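Leucine aminopeptidase A1, chloroplastic (Solanum lycopersicum, PDB 4KSI) removes unsubstituted N-terminal amino acids from peptides as a magnesium-dependent homohexameric aminopeptidase, and takes part in wound signalling and insect defence. Local coordinates at residues A[28-33]-A[165-170]; A[138-143]-A[186-191]; A[298-303]-A[385-390]; A[304-309]-A[358-363]; A[455-460]-A[486-491]. All coordinates share one frame; numbering follows the deposited sequence. Where two conformers were deposited one is given.

Contact 1. Residues A[28-33]-A[165-170]; sequences PKISIG and GVVLGS
Pro28, Ile30 and Ile32 all converge on Val167, a residue of helix 152-170. The apolar part of the contact is shared between the two methyls of this valine. Val167 CG1 meets the proline ring, 4.1 Å from Pro28 CG, and Pro28 CG also rests against Val167 O at 3.3 Å. Its other methyl, Val167 CG2, takes Ile32 CD1 at 3.6 Å and Ile30 CD1 at 4.1 Å. With CG1 anti to the backbone N (chi1 171°), CG2 stands beside that N, on the isoleucine side. Ile30 and Val167 run antiparallel alongside one another, and Ile30 CD1 extends to 4.2 Å from Ser170 OG. Compact branched residues suit such a place, where methyl groups must reach a helix from an edge strand.

The polar groups look elsewhere. In the conformer given, Ser170 OG turns back on its own helix and donates to Val166 O at 2.8 Å, while Ser170 N reaches that oxygen from the opposite face of the carbonyl plane. Ile203 and Cys210 of helix 197-221 border the cluster, which joins helix 152-170 to outer strand 31-35 of the N-terminal alpha/beta sheet.

Since no hydrogen bond crosses between the segments, their direct attachment rests on van der Waals packing of aliphatic groups.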
# COMPACT_ATOMS: atom_id res chain seq x y z
N PRO A 28 41.51 -12.80 10.93
CA PRO A 28 42.20 -13.34 12.15
C PRO A 28 43.67 -13.77 11.90
O PRO A 28 44.01 -14.13 10.76
CB PRO A 28 41.30 -14.53 12.57
CG PRO A 28 39.95 -14.22 12.03
CD PRO A 28 40.15 -13.36 10.78
N LYS A 29 44.52 -13.69 12.93
CA LYS A 29 45.89 -14.21 12.85
C LYS A 29 46.20 -15.22 13.96
O LYS A 29 46.84 -14.90 14.94
CB LYS A 29 46.86 -13.06 12.84
CG LYS A 29 46.72 -12.26 11.54
CD LYS A 29 47.30 -10.84 11.65
CE LYS A 29 46.41 -9.92 12.48
NZ LYS A 29 46.95 -8.53 12.36
N ILE A 30 45.75 -16.45 13.82
CA ILE A 30 45.71 -17.40 14.95
C ILE A 30 46.59 -18.59 14.64
O ILE A 30 46.51 -19.16 13.57
CB ILE A 30 44.27 -17.88 15.22
CG1 ILE A 30 43.35 -16.70 15.57
CG2 ILE A 30 44.22 -18.91 16.31
CD1 ILE A 30 41.90 -17.04 15.25
N SER A 31 47.42 -18.97 15.59
CA SER A 31 48.25 -20.15 15.42
C SER A 31 47.49 -21.38 16.02
O SER A 31 47.08 -21.38 17.19
CB SER A 31 49.60 -19.87 16.09
OG SER A 31 50.18 -21.06 16.53
N ILE A 32 47.27 -22.43 15.22
CA ILE A 32 46.42 -23.53 15.66
C ILE A 32 47.20 -24.83 15.68
O ILE A 32 47.89 -25.14 14.74
CB ILE A 32 45.16 -23.70 14.74
CG1 ILE A 32 44.41 -22.36 14.54
CG2 ILE A 32 44.20 -24.81 15.25
CD1 ILE A 32 43.20 -22.49 13.59
N GLY A 33 47.07 -25.59 16.76
CA GLY A 33 47.73 -26.89 16.84
C GLY A 33 46.81 -27.93 17.46
O GLY A 33 45.84 -27.58 18.18
N GLY A 165 35.18 -22.91 13.45
CA GLY A 165 34.30 -22.12 14.31
C GLY A 165 35.10 -21.06 15.06
O GLY A 165 34.66 -19.92 15.19
N VAL A 166 36.32 -21.40 15.53
CA VAL A 166 37.11 -20.44 16.27
C VAL A 166 37.58 -19.31 15.36
O VAL A 166 37.46 -18.10 15.69
CB VAL A 166 38.30 -21.10 16.97
CG1 VAL A 166 39.21 -20.01 17.56
CG2 VAL A 166 37.78 -22.04 18.04
N VAL A 167 38.14 -19.67 14.20
CA VAL A 167 38.68 -18.64 13.28
C VAL A 167 37.56 -17.68 12.83
O VAL A 167 37.66 -16.45 13.01
CB VAL A 167 39.46 -19.28 12.09
CG1 VAL A 167 39.82 -18.21 11.01
CG2 VAL A 167 40.74 -19.99 12.58
N LEU A 168 36.47 -18.23 12.28
CA LEU A 168 35.38 -17.42 11.74
C LEU A 168 34.64 -16.70 12.87
O LEU A 168 34.29 -15.51 12.76
CB LEU A 168 34.41 -18.30 10.93
CG LEU A 168 35.04 -18.96 9.66
CD1 LEU A 168 33.96 -19.75 8.90
CD2 LEU A 168 35.69 -17.91 8.80
N GLY A 169 34.49 -17.37 14.01
CA GLY A 169 33.84 -16.70 15.14
C GLY A 169 34.65 -15.56 15.72
O GLY A 169 34.08 -14.65 16.25
N SER A 170 35.98 -15.63 15.62
CA SER A 170 36.80 -14.53 16.09
C SER A 170 36.73 -13.26 15.21
O SER A 170 37.00 -12.17 15.70
CB SER A 170 38.26 -14.97 16.26
OG SER A 170 38.37 -15.99 17.25

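Contact 2. Residues A[138-143]-A[186-191]; sequences RNIAVA and ESLDIL
Glu186 and Arg138 begin the pairing of two parallel strands: Glu186 N donates to Arg138 O at 2.7 Å, and Ser187 N reaches the same oxygen, so one carbonyl grips two amides where the strands begin. Glu186 OE1 is also tied to Asn139 ND2 through a water. Ser187 sets its hydroxyl between the backbone N and the carbonyl carbon (chi1 78°), where Ser187 OG accepts from Asn139 ND2 at 2.9 Å; a small polar residue fits here. Leu188 points to the other face, and its CD1 methyl lies 3.9 Å from Ile140 CG1 and 3.7 Å from Val142 CG2. Asp189 N donates to Ile140 O, and Asp189 O receives Val142 N at 3.0 Å; the carboxylate accepts from Trp42 NE1. Ile190, on the face of Leu188, packs against Ala159 and Ala163 of helix 152-170. At Leu191 the N-H runs nearly straight (172°) to Val142 O, and Leu191 CD1 meets Ala141 CB at 4.1 Å.

Strand 139-144, helix 152-170 and strand 187-191 form a beta-alpha-beta crossover of the N-terminal domain. The chemistry is thus mixed: polar, water-linked groups at the Asn139 and Ser187 end of one face, aliphatic groups beneath the helices; alternate amides bond across the pair, while others serve the flanking strands.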
# COMPACT_ATOMS: atom_id res chain seq x y z
N ARG A 138 44.08 -14.62 24.92
CA ARG A 138 45.06 -14.67 23.85
C ARG A 138 45.34 -16.12 23.42
O ARG A 138 45.45 -16.38 22.22
CB ARG A 138 46.33 -13.97 24.33
CG ARG A 138 46.00 -12.54 24.79
CD ARG A 138 46.80 -12.13 26.01
NE ARG A 138 46.99 -13.25 26.94
CZ ARG A 138 47.88 -13.23 27.91
NH1 ARG A 138 48.63 -12.15 28.03
NH2 ARG A 138 48.03 -14.28 28.73
N ASN A 139 45.42 -17.02 24.40
CA ASN A 139 45.72 -18.42 24.19
C ASN A 139 44.61 -19.28 24.76
O ASN A 139 44.36 -19.28 25.99
CB ASN A 139 47.04 -18.79 24.91
CG ASN A 139 48.16 -17.76 24.60
OD1 ASN A 139 48.63 -17.05 25.50
ND2 ASN A 139 48.48 -17.58 23.29
N ILE A 140 43.94 -20.04 23.88
CA ILE A 140 42.80 -20.87 24.33
C ILE A 140 42.98 -22.33 23.94
O ILE A 140 43.81 -22.64 23.10
CB ILE A 140 41.45 -20.28 23.82
CG1 ILE A 140 41.21 -20.53 22.32
CG2 ILE A 140 41.42 -18.79 24.16
CD1 ILE A 140 39.87 -20.05 21.79
N ALA A 141 42.15 -23.19 24.50
CA ALA A 141 42.11 -24.59 24.12
C ALA A 141 40.64 -24.99 24.04
O ALA A 141 39.81 -24.38 24.72
CB ALA A 141 42.82 -25.43 25.18
N VAL A 142 40.34 -26.00 23.23
CA VAL A 142 38.98 -26.56 23.14
C VAL A 142 39.15 -28.06 23.24
O VAL A 142 40.08 -28.61 22.63
CB VAL A 142 38.32 -26.22 21.78
CG1 VAL A 142 36.94 -26.85 21.66
CG2 VAL A 142 38.20 -24.70 21.65
N ALA A 143 38.28 -28.71 24.02
CA ALA A 143 38.22 -30.18 24.04
C ALA A 143 36.77 -30.61 24.10
O ALA A 143 35.87 -29.82 24.45
CB ALA A 143 38.94 -30.72 25.26
N GLU A 186 45.25 -15.20 19.85
CA GLU A 186 46.51 -15.47 19.19
C GLU A 186 46.77 -16.96 18.93
O GLU A 186 47.47 -17.30 17.97
CB GLU A 186 47.63 -14.94 20.07
CG GLU A 186 47.79 -13.42 19.96
CD GLU A 186 48.79 -12.83 20.95
OE1 GLU A 186 49.66 -13.58 21.44
OE2 GLU A 186 48.69 -11.62 21.26
N SER A 187 46.24 -17.84 19.79
CA SER A 187 46.51 -19.24 19.58
C SER A 187 45.35 -20.13 20.07
O SER A 187 44.62 -19.75 21.00
CB SER A 187 47.83 -19.62 20.24
OG SER A 187 47.65 -19.79 21.64
N LEU A 188 45.20 -21.30 19.42
CA LEU A 188 44.17 -22.29 19.76
C LEU A 188 44.83 -23.63 19.79
O LEU A 188 45.46 -24.02 18.81
CB LEU A 188 43.08 -22.32 18.68
CG LEU A 188 42.13 -23.53 18.63
CD1 LEU A 188 41.31 -23.64 19.91
CD2 LEU A 188 41.26 -23.47 17.39
N ASP A 189 44.72 -24.33 20.92
CA ASP A 189 45.12 -25.74 21.00
C ASP A 189 43.87 -26.63 21.02
O ASP A 189 42.99 -26.46 21.87
CB ASP A 189 45.95 -25.99 22.27
CG ASP A 189 47.32 -25.34 22.22
OD1 ASP A 189 47.93 -25.23 21.10
OD2 ASP A 189 47.80 -24.92 23.30
N ILE A 190 43.80 -27.59 20.11
CA ILE A 190 42.69 -28.50 20.09
C ILE A 190 43.17 -29.76 20.75
O ILE A 190 44.10 -30.38 20.26
CB ILE A 190 42.23 -28.74 18.64
CG1 ILE A 190 41.81 -27.41 18.05
CG2 ILE A 190 41.11 -29.76 18.53
CD1 ILE A 190 41.43 -27.48 16.59
N LEU A 191 42.51 -30.16 21.84
CA LEU A 191 43.00 -31.22 22.71
C LEU A 191 42.17 -32.49 22.59
O LEU A 191 40.95 -32.41 22.48
CB LEU A 191 42.93 -30.79 24.21
CG LEU A 191 43.65 -29.51 24.59
CD1 LEU A 191 43.63 -29.39 26.11
CD2 LEU A 191 45.10 -29.53 24.07
O HOH W 1 50.28 -16.02 21.86
O HOH W 2 46.43 -21.73 22.83

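Contact 3. Residues A[298-303]-A[385-390]; sequences VGKGLT and DAEGRL. With MG (magnesium ion), chain B; MG (magnesium ion), chain C; SO4 (sulfate ion), chain D.
Lys300 and Glu387 bind one magnesium ion together, with Lys300 NZ 2.3 Å and Glu387 OE2 2.1 Å from the metal. Glu387 OE1 lies 2.0 Å from the second magnesium, so its carboxylate bridges the pair in the two-metal centre of an M17 aminopeptidase. Asp385, through its backbone O and OD1, also binds the second ion, while Asp305 and Asp325 complete the protein ligands.

The tight part lies where the lysine, extended throughout (chi1 175°), passes the helix start: Lys300 CE is 3.7 Å from Gly388 CA. Any side chain on Gly388 would run into this methylene, a good reason for glycine here. Next to it, Leu302 CG packs 3.6 Å from Glu387 OE2, an aliphatic wall against the carboxylate; a bend at chi2 (-62°) helps bring that group to the metals.

On the other side the segments do not pack directly, and a sulfate and a water lie between the metals and Arg389. The sulfate, probably from the crystallisation liquor, accepts from Gly388 N through O1 at 2.8 Å and from Arg389 NE through O4 at 2.7 Å. Arg389 N also donates to O4, and Arg389 NH2 to O3. The guanidinium presents its edge to the anion and has Ala386 CB over one face. The metal-bound water donates to sulfate O1. Arg389 is a predicted active-site residue; a leucine in its place would probably leave sulfate O3 without this donor and O4 held by the backbone N alone among the arginine's donors.

Strand 293-302 runs parallel between strands 347-358 and 406-411, and helix 388-401 packs on it through contacts of Val298 with Leu392 and of Leu302 with Thr391.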
# COMPACT_ATOMS: atom_id res chain seq x y z
N VAL A 298 30.35 -19.69 -11.31
CA VAL A 298 29.84 -18.41 -11.81
C VAL A 298 29.08 -17.69 -10.69
O VAL A 298 28.23 -18.29 -10.03
CB VAL A 298 28.93 -18.67 -13.03
CG1 VAL A 298 28.26 -17.39 -13.48
CG2 VAL A 298 29.73 -19.31 -14.19
N GLY A 299 29.47 -16.45 -10.38
CA GLY A 299 28.85 -15.73 -9.25
C GLY A 299 28.19 -14.45 -9.76
O GLY A 299 28.77 -13.74 -10.58
N LYS A 300 26.97 -14.17 -9.29
CA LYS A 300 26.30 -12.95 -9.62
C LYS A 300 27.05 -11.83 -8.92
O LYS A 300 27.28 -11.88 -7.70
CB LYS A 300 24.86 -13.00 -9.09
CG LYS A 300 24.12 -11.68 -9.30
CD LYS A 300 22.73 -11.71 -8.67
CE LYS A 300 22.14 -10.31 -8.65
NZ LYS A 300 20.79 -10.34 -8.02
N GLY A 301 27.44 -10.81 -9.68
CA GLY A 301 28.29 -9.79 -9.14
C GLY A 301 27.71 -8.39 -9.28
O GLY A 301 28.36 -7.47 -9.82
N LEU A 302 26.51 -8.21 -8.74
CA LEU A 302 25.90 -6.87 -8.68
C LEU A 302 26.45 -6.19 -7.42
O LEU A 302 25.96 -6.45 -6.28
CB LEU A 302 24.35 -6.98 -8.66
CG LEU A 302 23.65 -6.97 -10.05
CD1 LEU A 302 23.69 -5.57 -10.67
CD2 LEU A 302 24.39 -7.92 -11.01
N THR A 303 27.40 -5.27 -7.60
CA THR A 303 28.02 -4.65 -6.46
C THR A 303 27.04 -3.71 -5.74
O THR A 303 27.24 -3.36 -4.53
CB THR A 303 29.32 -3.92 -6.88
OG1 THR A 303 29.00 -2.86 -7.78
CG2 THR A 303 30.37 -4.89 -7.50
N ASP A 385 14.45 -4.93 -12.26
CA ASP A 385 14.96 -5.40 -10.99
C ASP A 385 15.20 -6.94 -11.01
O ASP A 385 15.61 -7.55 -10.01
CB ASP A 385 14.03 -5.01 -9.85
CG ASP A 385 14.68 -5.24 -8.47
OD1 ASP A 385 15.95 -5.45 -8.34
OD2 ASP A 385 13.96 -5.20 -7.49
N ALA A 386 14.92 -7.57 -12.15
CA ALA A 386 15.33 -8.95 -12.32
C ALA A 386 16.55 -8.94 -13.27
O ALA A 386 16.56 -9.59 -14.33
CB ALA A 386 14.16 -9.82 -12.84
N GLU A 387 17.59 -8.21 -12.86
CA GLU A 387 18.73 -7.86 -13.73
C GLU A 387 19.86 -8.86 -13.54
O GLU A 387 20.69 -9.05 -14.42
CB GLU A 387 19.25 -6.43 -13.38
CG GLU A 387 20.14 -6.35 -12.11
CD GLU A 387 19.43 -6.78 -10.82
OE1 GLU A 387 18.23 -6.44 -10.56
OE2 GLU A 387 20.06 -7.51 -10.01
N GLY A 388 19.88 -9.52 -12.39
CA GLY A 388 20.96 -10.47 -12.11
C GLY A 388 20.95 -11.61 -13.10
O GLY A 388 22.02 -12.05 -13.60
N ARG A 389 19.75 -12.10 -13.44
CA ARG A 389 19.69 -13.19 -14.39
C ARG A 389 20.17 -12.77 -15.82
O ARG A 389 20.61 -13.62 -16.58
CB ARG A 389 18.27 -13.78 -14.45
CG ARG A 389 17.23 -12.77 -14.99
CD ARG A 389 15.80 -13.25 -14.60
NE ARG A 389 15.61 -13.22 -13.16
CZ ARG A 389 14.53 -13.71 -12.52
NH1 ARG A 389 13.50 -14.26 -13.22
NH2 ARG A 389 14.46 -13.61 -11.22
N LEU A 390 20.07 -11.48 -16.16
CA LEU A 390 20.55 -10.96 -17.46
C LEU A 390 22.08 -10.96 -17.45
O LEU A 390 22.68 -11.36 -18.43
CB LEU A 390 20.07 -9.50 -17.66
CG LEU A 390 18.54 -9.22 -17.68
CD1 LEU A 390 18.23 -7.73 -17.92
CD2 LEU A 390 17.89 -10.07 -18.79
MG MG B . 17.42 -6.85 -8.78
MG MG C . 19.97 -8.20 -8.03
S SO4 D . 17.66 -11.26 -10.50
O1 SO4 D . 17.96 -9.81 -10.33
O2 SO4 D . 18.79 -11.61 -9.58
O3 SO4 D . 16.39 -11.72 -9.85
O4 SO4 D . 17.52 -11.76 -11.83
O HOH W 3 17.50 -8.47 -7.95

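Contact 4. Residues A[304-309]-A[358-363]; sequences FDSGGY and NMISAE. With MG (magnesium ion), chain B.
Tyr309 carries Ile360 CG2 over one face of its ring, a CH-pi contact with that methyl 4.3 Å from the centroid, and has Ser361 O at its edge. Asp305 and Asn358 run alongside each other in the same direction, their carboxylate and amide planes 29° apart. Their backbones form the one parallel bridge between strand 304-305 and the end of strand 347-358, after which an Asx turn (Asp305 OD1 with Gly307 N) and an ST turn (Ser306 OG with Gly308 N) carry segment 304-309 away from the catalytic domain's sheet.

Asp305 OD2 binds magnesium at 2.0 Å, leaving OD1 for protein donors. Asn358 ND2 reaches Asp305 OD1 at 2.8 Å, while Gly307 N approaches from the opposite face; together they would restrain the metal-bound carboxylate. An amide suits position 358 because ND2 can also donate to Thr384 O. Gly307 has backbone angles that would press a side chain against the preceding carbonyl.

The tyrosine hydroxyl is likewise doubly used, donating to Ser361 O and bonded to Ile360 N of a neighbouring subunit at the hexamer interface. Ser306 grips Asn358 O twice, with its backbone N at 3.0 Å and Ser306 OG at 2.7 Å.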
# COMPACT_ATOMS: atom_id res chain seq x y z
N PHE A 304 26.02 -3.27 -6.47
CA PHE A 304 24.83 -2.66 -5.88
C PHE A 304 23.65 -2.86 -6.80
O PHE A 304 23.79 -2.84 -8.04
CB PHE A 304 24.96 -1.14 -5.58
CG PHE A 304 23.80 -0.62 -4.78
CD1 PHE A 304 23.66 -0.98 -3.42
CD2 PHE A 304 22.76 0.08 -5.39
CE1 PHE A 304 22.53 -0.59 -2.68
CE2 PHE A 304 21.66 0.51 -4.67
CZ PHE A 304 21.54 0.16 -3.31
N ASP A 305 22.45 -2.99 -6.24
CA ASP A 305 21.25 -3.14 -7.06
C ASP A 305 20.17 -2.22 -6.54
O ASP A 305 19.56 -2.49 -5.49
CB ASP A 305 20.75 -4.59 -7.02
CG ASP A 305 19.48 -4.81 -7.85
OD1 ASP A 305 19.14 -3.97 -8.73
OD2 ASP A 305 18.79 -5.85 -7.63
N SER A 306 19.95 -1.11 -7.25
CA SER A 306 18.85 -0.22 -6.88
C SER A 306 17.51 -0.80 -7.38
O SER A 306 16.49 -0.34 -6.98
CB SER A 306 19.04 1.20 -7.48
OG SER A 306 18.97 1.13 -8.92
N GLY A 307 17.53 -1.76 -8.32
CA GLY A 307 16.30 -2.12 -9.05
C GLY A 307 16.26 -1.48 -10.44
O GLY A 307 15.53 -1.95 -11.32
N GLY A 308 17.06 -0.41 -10.66
CA GLY A 308 17.01 0.32 -11.95
C GLY A 308 15.68 1.06 -12.00
O GLY A 308 15.11 1.40 -10.93
N TYR A 309 15.16 1.32 -13.21
CA TYR A 309 13.84 2.01 -13.29
C TYR A 309 12.70 1.31 -12.49
O TYR A 309 11.77 1.99 -12.00
CB TYR A 309 13.41 2.30 -14.74
CG TYR A 309 14.10 3.58 -15.24
CD1 TYR A 309 13.58 4.86 -14.90
CD2 TYR A 309 15.29 3.52 -15.97
CE1 TYR A 309 14.23 6.05 -15.30
CE2 TYR A 309 15.93 4.69 -16.39
CZ TYR A 309 15.41 5.96 -16.04
OH TYR A 309 16.07 7.11 -16.44
N ASN A 358 23.56 -1.75 -10.67
CA ASN A 358 22.30 -1.56 -11.39
C ASN A 358 21.73 -0.22 -10.89
O ASN A 358 21.20 -0.15 -9.76
CB ASN A 358 21.32 -2.72 -11.06
CG ASN A 358 20.00 -2.69 -11.91
OD1 ASN A 358 19.98 -2.14 -13.01
ND2 ASN A 358 18.92 -3.32 -11.42
N MET A 359 21.93 0.84 -11.67
CA MET A 359 21.63 2.22 -11.26
C MET A 359 20.49 2.87 -12.07
O MET A 359 19.84 2.24 -12.90
CB MET A 359 22.92 3.04 -11.38
CG MET A 359 24.04 2.47 -10.51
SD MET A 359 23.71 2.67 -8.71
CE MET A 359 24.49 4.30 -8.50
N ILE A 360 20.23 4.16 -11.81
CA ILE A 360 19.26 4.87 -12.59
C ILE A 360 19.95 6.06 -13.20
O ILE A 360 20.62 6.81 -12.48
CB ILE A 360 18.09 5.35 -11.72
CG1 ILE A 360 17.25 4.14 -11.21
CG2 ILE A 360 17.19 6.33 -12.49
CD1 ILE A 360 16.14 4.55 -10.21
N SER A 361 19.84 6.22 -14.51
CA SER A 361 20.27 7.46 -15.19
C SER A 361 19.60 7.55 -16.55
O SER A 361 18.77 6.71 -16.92
CB SER A 361 21.80 7.52 -15.36
OG SER A 361 22.21 6.53 -16.30
N ALA A 362 19.98 8.58 -17.29
CA ALA A 362 19.47 8.84 -18.63
C ALA A 362 19.96 7.73 -19.58
O ALA A 362 19.28 7.42 -20.58
CB ALA A 362 20.01 10.21 -19.11
N GLU A 363 21.08 7.08 -19.23
CA GLU A 363 21.69 6.03 -20.06
C GLU A 363 21.14 4.64 -19.74
O GLU A 363 21.54 3.65 -20.38
CB GLU A 363 23.26 5.98 -19.93
CG GLU A 363 24.01 7.18 -20.51
CD GLU A 363 24.13 8.39 -19.57
OE1 GLU A 363 23.43 8.49 -18.51
OE2 GLU A 363 24.99 9.27 -19.86
MG MG B . 17.42 -6.85 -8.78
O HOH W 3 17.50 -8.47 -7.95

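Contact 5. Residues A[455-460]-A[486-491]; sequences MEESYW and FLKQFV. With IMD (imidazole), chain M.
Trp460 lies under the side-chain amide of Gln489, ring and amide stacked with their planes 19° apart. Gln489 CG comes within 3.5 Å of Trp460 CH2, and a fold at chi2 (-50°) lays the amide over the six-membered part of the indole. Gln489 NE2 donates to Leu485 O of helix 479-488, which would steady the amide over the ring. The indole stretches across with CG anti to the backbone N (chi1 -174°), so that Trp460 CZ3 reaches 3.7 Å from Phe486 N and 4.3 Å from Phe486 CB.

On the opposite ring face sits an imidazole, probably from the crystallisation liquor. Its N3 donates to Trp460 O at 3.0 Å, and the molecule is also bonded to Asp469 O. Trp460 N donates to Glu457 O in the 3-10 turn.

A pair of charges adds to the contact. Lys488, fully extended, forms a salt bridge with Glu457, weak at 3.3 Å from NZ to OE2, and Met455 CE rests 4.1 Å from Lys488 CD. Glu456 OE2 accepts from Ser458 OG at 2.6 Å on its anti lone pair and pairs with Lys449 of a neighbouring subunit, where Tyr459 OH bonds to Leu421 O and Ser424 N of that same subunit. Gln489 O accepts from Lys377 NZ.

With alanine in place of Trp460, the Gln489 amide would probably lose its stacking surface and a gap would open beside Phe486. The segments are thus joined chiefly by a broad aromatic ring, while most other polar bonds serve each segment's own surroundings and the subunit interface.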
# COMPACT_ATOMS: atom_id res chain seq x y z
N MET A 455 12.78 -27.85 -10.90
CA MET A 455 12.69 -27.03 -12.09
C MET A 455 11.40 -27.40 -12.83
O MET A 455 11.46 -28.02 -13.87
CB MET A 455 13.95 -27.19 -12.95
CG MET A 455 15.08 -26.46 -12.22
SD MET A 455 16.62 -26.29 -13.12
CE MET A 455 15.98 -25.20 -14.40
N GLU A 456 10.26 -27.01 -12.26
CA GLU A 456 8.97 -27.34 -12.81
C GLU A 456 8.74 -26.69 -14.18
O GLU A 456 8.47 -25.48 -14.29
CB GLU A 456 7.88 -26.97 -11.81
CG GLU A 456 6.46 -27.05 -12.36
CD GLU A 456 6.15 -28.44 -12.86
OE1 GLU A 456 6.58 -29.43 -12.23
OE2 GLU A 456 5.48 -28.54 -13.91
N GLU A 457 8.83 -27.52 -15.22
CA GLU A 457 8.92 -27.02 -16.58
C GLU A 457 7.64 -26.34 -17.10
O GLU A 457 7.74 -25.44 -17.95
CB GLU A 457 9.22 -28.18 -17.52
CG GLU A 457 10.18 -27.80 -18.61
CD GLU A 457 11.49 -28.57 -18.52
OE1 GLU A 457 11.59 -29.56 -19.30
OE2 GLU A 457 12.39 -28.22 -17.67
N SER A 458 6.48 -26.77 -16.59
CA SER A 458 5.18 -26.21 -16.96
C SER A 458 5.12 -24.69 -16.66
O SER A 458 4.36 -24.00 -17.27
CB SER A 458 4.06 -26.97 -16.28
OG SER A 458 4.03 -26.66 -14.88
N TYR A 459 5.98 -24.17 -15.80
CA TYR A 459 5.89 -22.72 -15.43
C TYR A 459 6.59 -21.88 -16.51
O TYR A 459 6.46 -20.66 -16.52
CB TYR A 459 6.56 -22.45 -14.07
CG TYR A 459 5.87 -23.13 -12.89
CD1 TYR A 459 4.50 -23.56 -12.98
CD2 TYR A 459 6.54 -23.28 -11.66
CE1 TYR A 459 3.88 -24.17 -11.88
CE2 TYR A 459 5.92 -23.89 -10.57
CZ TYR A 459 4.60 -24.33 -10.66
OH TYR A 459 3.97 -24.93 -9.57
N TRP A 460 7.32 -22.53 -17.42
CA TRP A 460 7.98 -21.81 -18.49
C TRP A 460 6.99 -21.06 -19.40
O TRP A 460 7.29 -20.00 -19.99
CB TRP A 460 8.85 -22.76 -19.33
CG TRP A 460 9.63 -21.96 -20.34
CD1 TRP A 460 9.58 -22.07 -21.74
CD2 TRP A 460 10.59 -20.89 -20.08
NE1 TRP A 460 10.43 -21.18 -22.33
CE2 TRP A 460 11.07 -20.43 -21.39
CE3 TRP A 460 11.11 -20.31 -18.93
CZ2 TRP A 460 11.99 -19.41 -21.50
CZ3 TRP A 460 12.04 -19.27 -19.07
CH2 TRP A 460 12.46 -18.84 -20.31
N PHE A 486 14.68 -19.54 -16.56
CA PHE A 486 15.28 -18.54 -17.39
C PHE A 486 16.77 -18.81 -17.58
O PHE A 486 17.28 -18.74 -18.70
CB PHE A 486 15.05 -17.17 -16.76
CG PHE A 486 15.65 -16.03 -17.55
CD1 PHE A 486 17.00 -15.68 -17.39
CD2 PHE A 486 14.87 -15.31 -18.46
CE1 PHE A 486 17.54 -14.61 -18.09
CE2 PHE A 486 15.44 -14.24 -19.21
CZ PHE A 486 16.75 -13.88 -19.01
N LEU A 487 17.50 -19.08 -16.51
CA LEU A 487 18.95 -19.26 -16.65
C LEU A 487 19.26 -20.43 -17.56
O LEU A 487 20.28 -20.45 -18.29
CB LEU A 487 19.60 -19.49 -15.27
CG LEU A 487 19.55 -18.22 -14.39
CD1 LEU A 487 20.11 -18.56 -12.99
CD2 LEU A 487 20.37 -17.13 -15.09
N LYS A 488 18.42 -21.44 -17.48
CA LYS A 488 18.59 -22.65 -18.31
C LYS A 488 18.63 -22.36 -19.82
O LYS A 488 19.20 -23.16 -20.57
CB LYS A 488 17.41 -23.60 -18.02
CG LYS A 488 17.54 -24.96 -18.66
CD LYS A 488 16.27 -25.76 -18.43
CE LYS A 488 16.50 -27.13 -19.08
NZ LYS A 488 15.23 -27.82 -19.26
N GLN A 489 17.97 -21.27 -20.27
CA GLN A 489 17.99 -20.90 -21.70
C GLN A 489 19.37 -20.50 -22.16
O GLN A 489 19.59 -20.33 -23.37
CB GLN A 489 16.99 -19.78 -22.05
CG GLN A 489 15.59 -20.02 -21.46
CD GLN A 489 15.02 -21.42 -21.75
OE1 GLN A 489 14.89 -21.78 -22.91
NE2 GLN A 489 14.64 -22.22 -20.66
N PHE A 490 20.30 -20.35 -21.21
CA PHE A 490 21.64 -19.82 -21.55
C PHE A 490 22.76 -20.82 -21.26
O PHE A 490 23.95 -20.46 -21.24
CB PHE A 490 21.85 -18.43 -20.93
CG PHE A 490 20.74 -17.48 -21.29
CD1 PHE A 490 20.77 -16.80 -22.51
CD2 PHE A 490 19.61 -17.35 -20.45
CE1 PHE A 490 19.69 -16.01 -22.88
CE2 PHE A 490 18.54 -16.53 -20.81
CZ PHE A 490 18.55 -15.86 -22.02
N VAL A 491 22.38 -22.09 -21.09
CA VAL A 491 23.35 -23.10 -20.72
C VAL A 491 23.29 -24.19 -21.77
O VAL A 491 22.20 -24.71 -22.08
CB VAL A 491 23.11 -23.73 -19.30
CG1 VAL A 491 24.08 -24.90 -19.04
CG2 VAL A 491 23.16 -22.68 -18.16
N1 IMD M . 9.09 -18.55 -24.55
C2 IMD M . 8.99 -18.60 -23.19
N3 IMD M . 8.18 -19.63 -22.84
C4 IMD M . 7.76 -20.25 -23.98
C5 IMD M . 8.33 -19.57 -25.05

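Contacts 1 and 2 belong to the N-terminal domain and share a sheet: strands 31-35 and 187-191 are neighbours, Gly33 O and Ile190 N being probably hydrogen-bonded at 2.8 Å, and the contact centres are about 9 Å apart. Contacts 3, 4 and 5 lie in the catalytic domain. Contact 4 is nested in the chain loop closed by contact 3, and together they supply most of the ligands of the dimagnesium centre, Asp325 being the other, with Asp305 of one beside Asp385 and Glu387 of the other; their centres are about 13 Å apart. Contact 5 backs contact 3, Phe486 CE1 lying 3.6 Å from Arg389 O. Contact 2 is remote, its centre about 41 Å from that of contact 3.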